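Local coordinates for aminotransferase (Helicobacter pylori, PDB 2FNU), which catalyses the PLP-dependent transamination of a UDP-linked 4-keto sugar, the second step in making pseudaminic acid for flagellin modification, at the interface of chains A and B. Coordinates in Å, arbitrary orientation; residue numbers count along the deposited sequence, not the author numbering. Chains: chain A/B, aminotransferase.

The interface of chains A and B. Residues chain A 29-30, 228, 230, 232; chain B 180, 189.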
ATOM      1  N   THR A  29      10.741  -7.540   4.715  1.00 14.95           N
ATOM      2  CA  THR A  29      10.319  -6.153   4.667  1.00 13.52           C
ATOM      3  C   THR A  29      11.093  -5.365   5.709  1.00 15.71           C
ATOM      4  O   THR A  29      11.800  -5.961   6.530  1.00 16.55           O
ATOM      5  CB  THR A  29       8.793  -6.006   4.817  1.00 14.58           C
ATOM      6  OG1 THR A  29       8.425  -4.658   4.501  1.00 14.81           O
ATOM      7  CG2 THR A  29       8.307  -6.383   6.229  1.00 16.63           C
ATOM      8  N   GLN A  30      10.988  -4.038   5.657  1.00 17.07           N
ATOM      9  CA  GLN A  30      11.674  -3.175   6.617  1.00 17.28           C
ATOM     10  C   GLN A  30      13.165  -3.519   6.710  1.00 21.42           C
ATOM     11  O   GLN A  30      13.726  -3.692   7.804  1.00 21.59           O
ATOM     12  CB  GLN A  30      10.997  -3.280   7.989  1.00 16.43           C
ATOM     13  CG  GLN A  30       9.528  -2.809   7.952  1.00 18.04           C
ATOM     14  CD  GLN A  30       8.770  -3.272   9.168  1.00 18.97           C
ATOM     15  OE1 GLN A  30       8.476  -4.473   9.335  1.00 19.58           O
ATOM     16  NE2 GLN A  30       8.465  -2.333  10.043  1.00 19.45           N
ATOM     17  N   ASN A 228       0.436   2.107   6.539  1.00 10.90           N
ATOM     18  CA  ASN A 228       1.473   1.179   6.127  1.00 10.50           C
ATOM     19  C   ASN A 228       1.492   1.144   4.612  1.00 11.49           C
ATOM     20  O   ASN A 228       0.796   0.336   3.980  1.00 11.38           O
ATOM     21  CB  ASN A 228       1.299  -0.235   6.742  1.00 12.44           C
ATOM     22  CG  ASN A 228       2.377  -1.234   6.294  1.00 14.25           C
ATOM     23  OD1 ASN A 228       2.365  -2.409   6.740  1.00 14.11           O
ATOM     24  ND2 ASN A 228       3.277  -0.813   5.408  1.00  9.87           N
ATOM     25  N   ARG A 230       4.486   0.837   3.061  1.00 10.22           N
ATOM     26  CA  ARG A 230       5.877   0.442   2.814  1.00 11.13           C
ATOM     27  C   ARG A 230       6.005  -0.408   1.547  1.00 14.18           C
ATOM     28  O   ARG A 230       5.067  -1.134   1.160  1.00 13.98           O
ATOM     29  CB  ARG A 230       6.414  -0.337   4.012  1.00 12.34           C
ATOM     30  CG  ARG A 230       6.451   0.491   5.297  1.00 12.42           C
ATOM     31  CD  ARG A 230       7.198  -0.263   6.385  1.00 15.52           C
ATOM     32  NE  ARG A 230       6.558  -1.526   6.752  1.00 14.18           N
ATOM     33  CZ  ARG A 230       5.848  -1.740   7.864  1.00 14.97           C
ATOM     34  NH1 ARG A 230       5.637  -0.762   8.766  1.00 14.97           N
ATOM     35  NH2 ARG A 230       5.336  -2.944   8.080  1.00 12.67           N
ATOM     36  N   ASN A 232       8.101  -3.603   0.281  1.00 14.46           N
ATOM     37  CA  ASN A 232       8.797  -4.706   0.945  1.00 14.91           C
ATOM     38  C   ASN A 232      10.142  -5.025   0.266  1.00 16.37           C
ATOM     39  O   ASN A 232      10.508  -4.404  -0.741  1.00 16.52           O
ATOM     40  CB  ASN A 232       7.883  -5.931   1.068  1.00 15.11           C
ATOM     41  CG  ASN A 232       7.436  -6.459  -0.279  1.00 17.05           C
ATOM     42  OD1 ASN A 232       6.244  -6.452  -0.605  1.00 20.21           O
ATOM     43  ND2 ASN A 232       8.399  -6.895  -1.092  1.00 11.69           N
TER
ATOM     44  N   HIS B 180       1.848  -9.646   7.021  1.00 11.50           N
ATOM     45  CA  HIS B 180       3.182  -9.106   7.259  1.00 11.77           C
ATOM     46  C   HIS B 180       4.174 -10.256   7.452  1.00 12.49           C
ATOM     47  O   HIS B 180       3.794 -11.356   7.886  1.00 11.92           O
ATOM     48  CB  HIS B 180       3.165  -8.247   8.519  1.00 11.94           C
ATOM     49  CG  HIS B 180       4.483  -7.607   8.849  1.00 16.54           C
ATOM     50  ND1 HIS B 180       5.432  -8.219   9.650  1.00 16.96           N
ATOM     51  CD2 HIS B 180       5.009  -6.413   8.484  1.00 14.69           C
ATOM     52  CE1 HIS B 180       6.482  -7.419   9.765  1.00 15.59           C
ATOM     53  NE2 HIS B 180       6.241  -6.309   9.083  1.00 14.30           N
ATOM     54  N   GLU B 189       4.542  -8.071   2.809  1.00 11.84           N
ATOM     55  CA  GLU B 189       3.556  -7.139   3.379  1.00 11.58           C
ATOM     56  C   GLU B 189       2.247  -7.560   2.749  1.00 11.06           C
ATOM     57  O   GLU B 189       2.196  -7.948   1.582  1.00 12.12           O
ATOM     58  CB  GLU B 189       3.836  -5.679   3.002  1.00 12.34           C
ATOM     59  CG  GLU B 189       5.153  -5.101   3.560  1.00 14.87           C
ATOM     60  CD  GLU B 189       5.031  -4.545   4.975  1.00 16.10           C
ATOM     61  OE1 GLU B 189       3.942  -4.661   5.619  1.00 12.68           O
ATOM     62  OE2 GLU B 189       6.060  -4.028   5.467  1.00 15.39           O
TER
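B:Glu189 and B:His180, which meet A:Thr29, A:Gln30 and A:Arg230, lie in extended loop backbone, whereas A:Gln30 follows the extended A:Thr29 with positive phi and psi (51°/50°). This is part of the two-fold dimer interface of a DegT/DnrJ/EryC1-family, PLP-dependent sugar aminotransferase, beside the active site: A:Thr29 and A:Asn228 bind substrate, and B:His180 and B:Glu189 lie on either side in sequence of B:Lys183, which carries PLP in the internal aldimine, not formed here. The carboxylate of B:Glu189, on a chain bent at chi2 (-85°), reaches across to chain A. B:Glu189 OE2 accepts a hydrogen bond from the hydroxyl OG1 of A:Thr29 at 2.6 Å, on the anti side and tilted from the carboxylate plane. A:Arg230 grips that same oxygen side-on in a salt bridge. A:Arg230 NE lies 2.9 Å from B:Glu189 OE2, above the carboxylate plane, whereas A:Arg230 NH2, also 2.9 Å from it, meets its syn lone pair. OE2 lies at the guanidinium edge, in plane. Three donors thus hold this oxygen. The guanidinium is sandwiched within chain A, A:Gln30 NE2 over one face and, as modelled, A:Asn228 ND2 over the other. That amide's orientation is doubtful: A:Asn228 OD1 faces B:Glu189 OE1 at 3.0 Å, two acceptors, and a flip would offer an N-H instead. A:Gln30 turns its amide oxygen OE1 to B:His180 NE2 at 2.9 Å; the bond runs in the ring plane but arrives above the carbonyl plane, amide and imidazole being almost perpendicular. Nearer the backbone of B:Glu189, A:Asn232 CB packs against its CG at 3.8 Å.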